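Local coordinates for penicillin-binding protein 2B (Streptococcus pneumoniae, PDB 2WAD) that probably forms peptide cross-links between adjacent glycan strands of cell wall peptidoglycan as a transpeptidase of the elongation machinery, and is a target of penicillin, at residues 104-109 with 174-179; 189-194 with 238-243; 267-270 with 275-278. All coordinates share one frame; numbering follows the deposited sequence.

All three contacts belong to the penicillin-binding protein dimerisation domain. Interactions 1 and 2 are neighbours, with centres 14 Å apart, and they touch directly: Tyr176 OH of the first lies 2.7 Å from Lys241 NZ of the second, and Thr194 OG1 meets Ser105 O at 3.0 Å. Helix 169-182, in interaction 1, and strand 189-191, in interaction 2, follow one another in the chain. Interaction 3 stands apart: its centre is 19 Å from that of interaction 2, with nearest atoms about 7 Å apart, and 32 Å from that of interaction 1. All are away from the zinc-binding Asp288, His290 and Asp292 and from Ser386, the probable acyl-ester nucleophile.

Interaction 1. Residues 104-109 with 174-179; sequences VSISSP and EIYLFS
The ring of Tyr176 is the flat group of this contact, and Ile106 approaches it obliquely on the CD2 side, neither squarely over a face nor squarely at an edge. Ile106 CG2 comes to 3.6 Å from Tyr176 CD2, while Ile106 CD1 lies 3.8 Å from Tyr176 CE2, so two branches of one side chain follow the same side of the ring. Ala193 of the neighbouring loop also touches the ring, around CE2. The setting is loop-on-helix packing in the dimerisation region: 104-109 belongs to the connection between helices 90-100 and 113-121 and lies against helix 169-182. Tyr176 carries its ring out beside the loop because its first torsion (chi1 180°) sets CG opposite the backbone N; its hydroxyl goes on to meet Lys241 NZ.

Consecutive positions on the helix share the isoleucine. Its CD1 also meets Leu177 CD2 at 4.1 Å, so the end of Ile106 sits in the angle between the ring and the leucine. Val104, two residues back on the loop, sends CG2 to within 4.2 Å of Leu177 CD1; those two side chains run past each other in opposite directions. Leu177 touches Ala97 as well, so it is packed between the loop and helix 90-100. Val104, Ile106 and Leu177 are all buried, and no hydrogen bond crosses between the segments.

Within the helix, Ile175 O is gripped twice from opposite faces of its carbonyl plane: by Ser179 N at 3.1 Å and by Ser179 OG at 2.7 Å, the hydroxyl lying 29° out of that plane.

Interaction 2. Residues 189-194 with 238-243; sequences TGTIAT and SSEKAG
Thr191 OG1 donates to Glu240 OE2 at 2.8 Å from an uncommon direction: the hydroxyl stands above the carboxylate, 51° out of its plane. The two side chains cross at about a right angle, and the bond engages a single oxygen, since Glu240 OE1 is 3.5 Å from Thr191 OG1 at a poor angle. Thr191 CB also comes to 3.3 Å from Glu240 OE2, so the threonine sits close over the carboxylate. Glu240 gets there with an extended chain, CG anti to the backbone N (chi1 176°).

Lys241 makes the second contact by a different route. Its chain bends at chi2 and chi4 and brings Lys241 NZ to 3.3 Å from Ala193 CB, a packing contact; the polar partner of that ammonium is Tyr176 OH on helix 169-182, whose side chain is itself touched by Ala193.

Strand 189-191 is an outer strand of a three-stranded antiparallel sheet, in the order 189-191, 72-83, 215-225. Glu240, on the loop that follows helix 231-234, reaches groups on all three strands: besides Thr191 there is a weak hydrogen bond between OE2 and Ser220 OG and a long, weak ion pair from OE1 to Lys77. The Thr191 hydroxyl would probably help to stabilise a charged carboxylate.

The loop also has bonds of its own. Ser239 OG accepts from Ala242 N at 2.9 Å with an N-H...O angle of 161°, an ST motif spanning Glu240 and Lys241. Ala242 is the centre of an inverse gamma turn, and Ser238 OG donates to Gly243 O at 2.9 Å.

Interaction 3. Residues 267-270 with 275-278; sequences YLEK and VLQG. Unlike the reference sequence in segment 275-278: Val275 (reference Thr).
Van der Waals contact is what joins Glu269 to Leu276. Leu276 CD1 lies 3.4 Å from Glu269 OE1 and 3.9 Å from Glu269 O, so a single methyl meets both the carboxylate and the backbone carbonyl of the same residue. Leu276 CD1 also lies 4.2 Å from Leu268 O. The glutamate and leucine side chains cross at about a right angle, and a bend at chi2 (-88°) turns the carboxylate toward the leucine.

The ionic bonds go to residues beyond the two segments. Glu269 OE1 forms a salt bridge with Arg60 NE and OE2 one with Arg223 NE, so each oxygen of this buried carboxylate has a cationic partner, an arrangement that probably favours its ionised state. Leu276 packs on Arg60 too, beside the same ion pair.

Backbone bonds fix the two segments separately: Glu269 is bonded to Val234, at the end of helix 231-234, and Leu276 to Gly61. Between 267-270 and 275-278 themselves there is no hydrogen bond, and Gln277 has already left helical geometry.

The arrangement is that of two short consecutive helices, 267-271 and 273-276, packed across the break between them within the dimerisation domain.

Interaction 1. Residues 104-109 with 174-179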
ATOM      1  N   VAL A 104      -4.041 -12.599 -40.020  1.00 39.22           N
ATOM      2  CA  VAL A 104      -3.646 -11.673 -38.976  1.00 41.34           C
ATOM      3  C   VAL A 104      -2.357 -10.981 -39.389  1.00 44.00           C
ATOM      4  O   VAL A 104      -1.682 -11.396 -40.343  1.00 43.02           O
ATOM      5  CB  VAL A 104      -3.390 -12.367 -37.603  1.00 43.27           C
ATOM      6  CG1 VAL A 104      -4.617 -13.136 -37.118  1.00 42.49           C
ATOM      7  CG2 VAL A 104      -2.149 -13.270 -37.668  1.00 39.81           C
ATOM      8  N   SER A 105      -2.032  -9.945 -38.621  1.00 46.25           N
ATOM      9  CA  SER A 105      -0.835  -9.132 -38.801  1.00 49.41           C
ATOM     10  C   SER A 105       0.113  -9.314 -37.622  1.00 49.64           C
ATOM     11  O   SER A 105      -0.271  -9.158 -36.459  1.00 47.82           O
ATOM     12  CB  SER A 105      -1.208  -7.648 -38.899  1.00 48.92           C
ATOM     13  OG  SER A 105      -1.312  -7.255 -40.251  1.00 53.76           O
ATOM     14  N   ILE A 106       1.360  -9.621 -37.961  1.00 52.50           N
ATOM     15  CA  ILE A 106       2.453  -9.762 -37.008  1.00 56.80           C
ATOM     16  C   ILE A 106       3.556  -8.817 -37.471  1.00 60.08           C
ATOM     17  O   ILE A 106       4.333  -9.142 -38.369  1.00 61.14           O
ATOM     18  CB  ILE A 106       2.993 -11.215 -36.979  1.00 56.36           C
ATOM     19  CG1 ILE A 106       1.921 -12.193 -36.480  1.00 56.79           C
ATOM     20  CG2 ILE A 106       4.269 -11.330 -36.156  1.00 53.06           C
ATOM     21  CD1 ILE A 106       1.192 -11.757 -35.224  1.00 56.51           C
ATOM     22  N   SER A 107       3.618  -7.633 -36.875  1.00 64.12           N
ATOM     23  CA  SER A 107       4.594  -6.645 -37.319  1.00 68.78           C
ATOM     24  C   SER A 107       5.824  -6.634 -36.416  1.00 70.10           C
ATOM     25  O   SER A 107       6.958  -6.606 -36.893  1.00 69.69           O
ATOM     26  CB  SER A 107       3.971  -5.249 -37.477  1.00 69.09           C
ATOM     27  OG  SER A 107       3.216  -4.871 -36.337  1.00 72.76           O
ATOM     28  N   SER A 108       5.591  -6.697 -35.110  1.00 74.06           N
ATOM     29  CA  SER A 108       6.667  -6.656 -34.125  1.00 76.59           C
ATOM     30  C   SER A 108       7.004  -8.058 -33.624  1.00 77.61           C
ATOM     31  O   SER A 108       6.397  -8.541 -32.659  1.00 80.32           O
ATOM     32  CB  SER A 108       6.270  -5.769 -32.938  1.00 77.31           C
ATOM     33  OG  SER A 108       5.911  -4.461 -33.354  1.00 80.18           O
ATOM     34  N   PRO A 109       7.979  -8.715 -34.268  1.00 76.34           N
ATOM     35  CA  PRO A 109       8.335 -10.088 -33.931  1.00 75.47           C
ATOM     36  C   PRO A 109       9.636 -10.192 -33.132  1.00 75.45           C
ATOM     37  O   PRO A 109      10.716 -10.075 -33.721  1.00 74.97           O
ATOM     38  CB  PRO A 109       8.529 -10.729 -35.310  1.00 74.75           C
ATOM     39  CG  PRO A 109       8.754  -9.564 -36.274  1.00 76.14           C
ATOM     40  CD  PRO A 109       8.664  -8.278 -35.494  1.00 75.76           C
ATOM     41  N   GLU A 174       5.734 -16.521 -38.928  1.00 44.15           N
ATOM     42  CA  GLU A 174       5.160 -17.819 -38.637  1.00 46.87           C
ATOM     43  C   GLU A 174       5.834 -18.413 -37.404  1.00 46.65           C
ATOM     44  O   GLU A 174       5.169 -19.015 -36.554  1.00 46.30           O
ATOM     45  CB  GLU A 174       5.131 -18.744 -39.856  1.00 46.68           C
ATOM     46  CG  GLU A 174       6.434 -19.405 -40.221  1.00 51.51           C
ATOM     47  CD  GLU A 174       6.299 -20.273 -41.460  1.00 56.63           C
ATOM     48  OE1 GLU A 174       5.379 -20.046 -42.281  1.00 56.06           O
ATOM     49  OE2 GLU A 174       7.128 -21.190 -41.611  1.00 60.36           O
ATOM     50  N   ILE A 175       7.135 -18.177 -37.264  1.00 46.27           N
ATOM     51  CA  ILE A 175       7.830 -18.641 -36.065  1.00 46.67           C
ATOM     52  C   ILE A 175       7.216 -18.040 -34.816  1.00 45.97           C
ATOM     53  O   ILE A 175       7.026 -18.717 -33.803  1.00 48.63           O
ATOM     54  CB  ILE A 175       9.336 -18.355 -36.090  1.00 47.10           C
ATOM     55  CG1 ILE A 175       9.973 -19.035 -37.301  1.00 46.28           C
ATOM     56  CG2 ILE A 175       9.973 -18.873 -34.804  1.00 45.24           C
ATOM     57  CD1 ILE A 175      11.480 -18.880 -37.343  1.00 51.32           C
ATOM     58  N   TYR A 176       6.881 -16.760 -34.898  1.00 45.48           N
ATOM     59  CA  TYR A 176       6.174 -16.101 -33.803  1.00 43.04           C
ATOM     60  C   TYR A 176       4.838 -16.755 -33.448  1.00 41.91           C
ATOM     61  O   TYR A 176       4.548 -17.000 -32.283  1.00 44.53           O
ATOM     62  CB  TYR A 176       5.978 -14.616 -34.120  1.00 42.69           C
ATOM     63  CG  TYR A 176       5.247 -13.867 -33.028  1.00 44.41           C
ATOM     64  CD1 TYR A 176       5.857 -13.611 -31.805  1.00 45.81           C
ATOM     65  CD2 TYR A 176       3.944 -13.434 -33.219  1.00 41.85           C
ATOM     66  CE1 TYR A 176       5.186 -12.918 -30.803  1.00 46.91           C
ATOM     67  CE2 TYR A 176       3.260 -12.759 -32.236  1.00 46.14           C
ATOM     68  CZ  TYR A 176       3.885 -12.498 -31.034  1.00 49.64           C
ATOM     69  OH  TYR A 176       3.183 -11.821 -30.071  1.00 52.10           O
ATOM     70  N   LEU A 177       4.018 -17.009 -34.460  1.00 42.46           N
ATOM     71  CA  LEU A 177       2.721 -17.661 -34.299  1.00 42.54           C
ATOM     72  C   LEU A 177       2.813 -19.068 -33.706  1.00 43.64           C
ATOM     73  O   LEU A 177       2.133 -19.359 -32.717  1.00 44.57           O
ATOM     74  CB  LEU A 177       1.944 -17.669 -35.622  1.00 39.51           C
ATOM     75  CG  LEU A 177       1.320 -16.304 -35.961  1.00 42.35           C
ATOM     76  CD1 LEU A 177       0.766 -16.258 -37.376  1.00 45.03           C
ATOM     77  CD2 LEU A 177       0.281 -15.789 -34.952  1.00 32.46           C
ATOM     78  N   PHE A 178       3.640 -19.924 -34.306  1.00 42.10           N
ATOM     79  CA  PHE A 178       4.015 -21.214 -33.717  1.00 42.49           C
ATOM     80  C   PHE A 178       4.307 -21.141 -32.206  1.00 45.28           C
ATOM     81  O   PHE A 178       3.695 -21.869 -31.416  1.00 42.40           O
ATOM     82  CB  PHE A 178       5.226 -21.753 -34.466  1.00 42.33           C
ATOM     83  CG  PHE A 178       5.731 -23.064 -33.948  1.00 42.49           C
ATOM     84  CD1 PHE A 178       5.368 -24.242 -34.573  1.00 35.33           C
ATOM     85  CD2 PHE A 178       6.592 -23.121 -32.865  1.00 41.38           C
ATOM     86  CE1 PHE A 178       5.834 -25.459 -34.118  1.00 38.81           C
ATOM     87  CE2 PHE A 178       7.072 -24.340 -32.408  1.00 38.39           C
ATOM     88  CZ  PHE A 178       6.683 -25.514 -33.037  1.00 36.44           C
ATOM     89  N   SER A 179       5.211 -20.244 -31.801  1.00 45.04           N
ATOM     90  CA  SER A 179       5.584 -20.122 -30.388  1.00 46.58           C
ATOM     91  C   SER A 179       4.334 -19.948 -29.519  1.00 46.71           C
ATOM     92  O   SER A 179       4.171 -20.594 -28.481  1.00 47.38           O
ATOM     93  CB  SER A 179       6.590 -18.981 -30.163  1.00 46.51           C
ATOM     94  OG  SER A 179       7.548 -18.919 -31.211  1.00 50.94           O
TER

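Interaction 2. Residues 189-194 with 238-243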
ATOM      1  N   THR A 189      -6.691 -23.809 -23.222  1.00 36.49           N
ATOM      2  CA  THR A 189      -7.103 -22.778 -24.159  1.00 38.08           C
ATOM      3  C   THR A 189      -6.320 -21.517 -23.808  1.00 37.66           C
ATOM      4  O   THR A 189      -6.413 -21.009 -22.695  1.00 38.98           O
ATOM      5  CB  THR A 189      -8.630 -22.489 -24.070  1.00 39.10           C
ATOM      6  OG1 THR A 189      -9.376 -23.576 -24.635  1.00 37.49           O
ATOM      7  CG2 THR A 189      -8.998 -21.203 -24.828  1.00 39.76           C
ATOM      8  N   GLY A 190      -5.529 -21.014 -24.746  1.00 38.85           N
ATOM      9  CA  GLY A 190      -4.778 -19.773 -24.515  1.00 37.68           C
ATOM     10  C   GLY A 190      -5.000 -18.798 -25.660  1.00 38.38           C
ATOM     11  O   GLY A 190      -5.397 -19.197 -26.757  1.00 39.04           O
ATOM     12  N   THR A 191      -4.740 -17.523 -25.396  1.00 37.80           N
ATOM     13  CA  THR A 191      -4.894 -16.438 -26.353  1.00 39.06           C
ATOM     14  C   THR A 191      -3.685 -16.319 -27.279  1.00 40.01           C
ATOM     15  O   THR A 191      -2.539 -16.387 -26.816  1.00 39.62           O
ATOM     16  CB  THR A 191      -5.105 -15.104 -25.602  1.00 40.04           C
ATOM     17  OG1 THR A 191      -6.424 -15.085 -25.052  1.00 41.10           O
ATOM     18  CG2 THR A 191      -4.934 -13.899 -26.521  1.00 39.63           C
ATOM     19  N   ILE A 192      -3.953 -16.152 -28.578  1.00 39.97           N
ATOM     20  CA  ILE A 192      -2.907 -15.989 -29.598  1.00 39.32           C
ATOM     21  C   ILE A 192      -2.700 -14.505 -29.905  1.00 39.80           C
ATOM     22  O   ILE A 192      -3.437 -13.913 -30.699  1.00 40.54           O
ATOM     23  CB  ILE A 192      -3.241 -16.724 -30.907  1.00 37.28           C
ATOM     24  CG1 ILE A 192      -3.433 -18.222 -30.653  1.00 40.36           C
ATOM     25  CG2 ILE A 192      -2.142 -16.516 -31.930  1.00 36.70           C
ATOM     26  CD1 ILE A 192      -2.479 -18.798 -29.606  1.00 39.83           C
ATOM     27  N   ALA A 193      -1.704 -13.906 -29.262  1.00 39.21           N
ATOM     28  CA  ALA A 193      -1.467 -12.477 -29.414  1.00 39.46           C
ATOM     29  C   ALA A 193      -1.085 -12.062 -30.833  1.00 39.78           C
ATOM     30  O   ALA A 193      -0.200 -12.639 -31.470  1.00 40.19           O
ATOM     31  CB  ALA A 193      -0.450 -11.986 -28.395  1.00 41.24           C
ATOM     32  N   THR A 194      -1.787 -11.054 -31.330  1.00 40.14           N
ATOM     33  CA  THR A 194      -1.572 -10.556 -32.678  1.00 43.42           C
ATOM     34  C   THR A 194      -1.734  -9.040 -32.613  1.00 43.40           C
ATOM     35  O   THR A 194      -2.165  -8.531 -31.587  1.00 41.69           O
ATOM     36  CB  THR A 194      -2.617 -11.166 -33.639  1.00 42.75           C
ATOM     37  OG1 THR A 194      -2.255 -10.864 -34.988  1.00 50.24           O
ATOM     38  CG2 THR A 194      -4.001 -10.608 -33.353  1.00 43.81           C
ATOM     39  N   SER A 238      -1.177  -8.155 -13.526  1.00 45.34           N
ATOM     40  CA  SER A 238      -0.379  -8.639 -14.646  1.00 47.55           C
ATOM     41  C   SER A 238      -1.241  -8.863 -15.886  1.00 49.66           C
ATOM     42  O   SER A 238      -2.350  -9.374 -15.789  1.00 50.18           O
ATOM     43  CB  SER A 238       0.304  -9.954 -14.283  1.00 47.04           C
ATOM     44  OG  SER A 238      -0.628 -11.015 -14.349  1.00 43.64           O
ATOM     45  N   SER A 239      -0.725  -8.482 -17.049  1.00 52.85           N
ATOM     46  CA  SER A 239      -1.412  -8.676 -18.319  1.00 54.67           C
ATOM     47  C   SER A 239      -1.421 -10.151 -18.708  1.00 55.22           C
ATOM     48  O   SER A 239      -0.608 -10.941 -18.233  1.00 54.67           O
ATOM     49  CB  SER A 239      -0.665  -7.908 -19.406  1.00 56.30           C
ATOM     50  OG  SER A 239       0.613  -8.497 -19.611  1.00 59.48           O
ATOM     51  N   GLU A 240      -2.346 -10.509 -19.590  1.00 58.21           N
ATOM     52  CA  GLU A 240      -2.439 -11.860 -20.158  1.00 59.77           C
ATOM     53  C   GLU A 240      -1.175 -12.256 -20.921  1.00 60.17           C
ATOM     54  O   GLU A 240      -0.733 -13.405 -20.873  1.00 58.93           O
ATOM     55  CB  GLU A 240      -3.640 -11.916 -21.097  1.00 60.10           C
ATOM     56  CG  GLU A 240      -3.829 -13.225 -21.838  1.00 62.54           C
ATOM     57  CD  GLU A 240      -5.139 -13.228 -22.599  1.00 69.24           C
ATOM     58  OE1 GLU A 240      -5.429 -12.232 -23.302  1.00 69.21           O
ATOM     59  OE2 GLU A 240      -5.886 -14.223 -22.476  1.00 72.41           O
ATOM     60  N   LYS A 241      -0.620 -11.274 -21.624  1.00 62.19           N
ATOM     61  CA  LYS A 241       0.652 -11.362 -22.332  1.00 64.64           C
ATOM     62  C   LYS A 241       1.830 -11.685 -21.409  1.00 66.09           C
ATOM     63  O   LYS A 241       2.570 -12.638 -21.663  1.00 66.59           O
ATOM     64  CB  LYS A 241       0.907 -10.029 -23.046  1.00 64.67           C
ATOM     65  CG  LYS A 241       2.041 -10.024 -24.061  1.00 67.56           C
ATOM     66  CD  LYS A 241       1.562 -10.489 -25.436  1.00 72.40           C
ATOM     67  CE  LYS A 241       2.587 -10.157 -26.508  1.00 72.56           C
ATOM     68  NZ  LYS A 241       2.673 -11.247 -27.516  1.00 76.42           N
ATOM     69  N   ALA A 242       2.003 -10.892 -20.349  1.00 67.22           N
ATOM     70  CA  ALA A 242       3.120 -11.060 -19.418  1.00 68.31           C
ATOM     71  C   ALA A 242       2.764 -11.982 -18.255  1.00 69.44           C
ATOM     72  O   ALA A 242       3.066 -11.669 -17.103  1.00 72.10           O
ATOM     73  CB  ALA A 242       3.596  -9.703 -18.891  1.00 67.47           C
ATOM     74  N   GLY A 243       2.144 -13.115 -18.569  1.00 69.76           N
ATOM     75  CA  GLY A 243       1.568 -14.031 -17.586  1.00 71.32           C
ATOM     76  C   GLY A 243       1.802 -13.751 -16.114  1.00 72.82           C
ATOM     77  O   GLY A 243       1.312 -12.759 -15.556  1.00 73.89           O
TER

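Interaction 3. Residues 267-270 with 275-278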
ATOM      1  N   TYR A 267      -0.044  -3.038  -4.419  1.00 37.79           N
ATOM      2  CA  TYR A 267      -1.064  -2.442  -3.554  1.00 37.87           C
ATOM      3  C   TYR A 267      -2.278  -3.320  -3.271  1.00 36.75           C
ATOM      4  O   TYR A 267      -2.126  -4.530  -3.089  1.00 37.56           O
ATOM      5  CB  TYR A 267      -1.383  -1.016  -4.026  1.00 36.53           C
ATOM      6  CG  TYR A 267      -0.099  -0.226  -4.125  1.00 37.67           C
ATOM      7  CD1 TYR A 267       0.412   0.168  -5.361  1.00 39.58           C
ATOM      8  CD2 TYR A 267       0.643   0.066  -2.971  1.00 35.89           C
ATOM      9  CE1 TYR A 267       1.621   0.859  -5.454  1.00 36.25           C
ATOM     10  CE2 TYR A 267       1.843   0.746  -3.051  1.00 36.66           C
ATOM     11  CZ  TYR A 267       2.319   1.139  -4.299  1.00 39.43           C
ATOM     12  OH  TYR A 267       3.514   1.807  -4.400  1.00 45.28           O
ATOM     13  N   LEU A 268      -3.477  -2.744  -3.272  1.00 37.00           N
ATOM     14  CA  LEU A 268      -4.689  -3.528  -3.016  1.00 36.47           C
ATOM     15  C   LEU A 268      -4.868  -4.765  -3.918  1.00 37.57           C
ATOM     16  O   LEU A 268      -5.304  -5.822  -3.443  1.00 37.67           O
ATOM     17  CB  LEU A 268      -5.949  -2.651  -3.049  1.00 35.18           C
ATOM     18  CG  LEU A 268      -6.161  -1.547  -2.013  1.00 33.66           C
ATOM     19  CD1 LEU A 268      -7.519  -0.866  -2.236  1.00 31.80           C
ATOM     20  CD2 LEU A 268      -6.056  -2.111  -0.588  1.00 25.61           C
ATOM     21  N   GLU A 269      -4.561  -4.654  -5.208  1.00 36.98           N
ATOM     22  CA  GLU A 269      -4.820  -5.778  -6.120  1.00 38.04           C
ATOM     23  C   GLU A 269      -3.957  -6.934  -5.661  1.00 38.23           C
ATOM     24  O   GLU A 269      -4.372  -8.082  -5.741  1.00 42.42           O
ATOM     25  CB  GLU A 269      -4.481  -5.476  -7.586  1.00 37.84           C
ATOM     26  CG  GLU A 269      -5.371  -4.462  -8.288  1.00 36.80           C
ATOM     27  CD  GLU A 269      -6.592  -5.078  -8.930  1.00 42.05           C
ATOM     28  OE1 GLU A 269      -6.991  -6.205  -8.544  1.00 40.50           O
ATOM     29  OE2 GLU A 269      -7.155  -4.423  -9.831  1.00 37.47           O
ATOM     30  N   LYS A 270      -2.759  -6.629  -5.180  1.00 38.98           N
ATOM     31  CA  LYS A 270      -1.866  -7.661  -4.684  1.00 40.35           C
ATOM     32  C   LYS A 270      -2.287  -8.144  -3.302  1.00 40.82           C
ATOM     33  O   LYS A 270      -2.361  -9.340  -3.050  1.00 41.59           O
ATOM     34  CB  LYS A 270      -0.413  -7.172  -4.674  1.00 40.21           C
ATOM     35  CG  LYS A 270       0.603  -8.221  -4.207  1.00 43.03           C
ATOM     36  CD  LYS A 270       2.034  -7.752  -4.441  1.00 42.65           C
ATOM     37  CE  LYS A 270       2.996  -8.534  -3.579  1.00 46.27           C
ATOM     38  NZ  LYS A 270       4.352  -8.476  -4.164  1.00 45.81           N
ATOM     39  N   VAL A 275      -8.615 -13.015  -2.621  1.00 42.18           N
ATOM     40  CA  VAL A 275     -10.040 -12.707  -2.645  1.00 40.58           C
ATOM     41  C   VAL A 275     -10.497 -12.379  -4.066  1.00 39.23           C
ATOM     42  O   VAL A 275     -11.570 -12.800  -4.477  1.00 39.04           O
ATOM     43  CB  VAL A 275     -10.389 -11.522  -1.715  1.00 43.00           C
ATOM     44  CG1 VAL A 275     -11.869 -11.168  -1.867  1.00 44.95           C
ATOM     45  CG2 VAL A 275     -10.067 -11.841  -0.258  1.00 40.14           C
ATOM     46  N   LEU A 276      -9.692 -11.635  -4.820  1.00 37.83           N
ATOM     47  CA  LEU A 276     -10.132 -11.125  -6.113  1.00 37.73           C
ATOM     48  C   LEU A 276     -10.072 -12.184  -7.228  1.00 38.96           C
ATOM     49  O   LEU A 276     -10.875 -12.150  -8.172  1.00 37.71           O
ATOM     50  CB  LEU A 276      -9.346  -9.870  -6.501  1.00 36.51           C
ATOM     51  CG  LEU A 276      -9.467  -8.628  -5.606  1.00 37.74           C
ATOM     52  CD1 LEU A 276      -8.261  -7.720  -5.804  1.00 34.48           C
ATOM     53  CD2 LEU A 276     -10.754  -7.858  -5.843  1.00 29.57           C
ATOM     54  N   GLN A 277      -9.151 -13.138  -7.112  1.00 39.52           N
ATOM     55  CA  GLN A 277      -8.931 -14.135  -8.173  1.00 40.40           C
ATOM     56  C   GLN A 277     -10.156 -14.994  -8.472  1.00 41.49           C
ATOM     57  O   GLN A 277     -10.711 -15.624  -7.580  1.00 41.42           O
ATOM     58  CB  GLN A 277      -7.740 -15.046  -7.853  1.00 40.69           C
ATOM     59  CG  GLN A 277      -7.360 -16.028  -8.974  1.00 40.03           C
ATOM     60  CD  GLN A 277      -6.816 -15.312 -10.192  1.00 40.28           C
ATOM     61  OE1 GLN A 277      -5.928 -14.464 -10.074  1.00 45.81           O
ATOM     62  NE2 GLN A 277      -7.367 -15.615 -11.359  1.00 28.87           N
ATOM     63  N   GLY A 278     -10.580 -15.031  -9.731  1.00 42.97           N
ATOM     64  CA  GLY A 278     -11.753 -15.810 -10.090  1.00 46.05           C
ATOM     65  C   GLY A 278     -11.592 -17.264  -9.691  1.00 48.10           C
ATOM     66  O   GLY A 278     -10.490 -17.811  -9.724  1.00 48.27           O
TER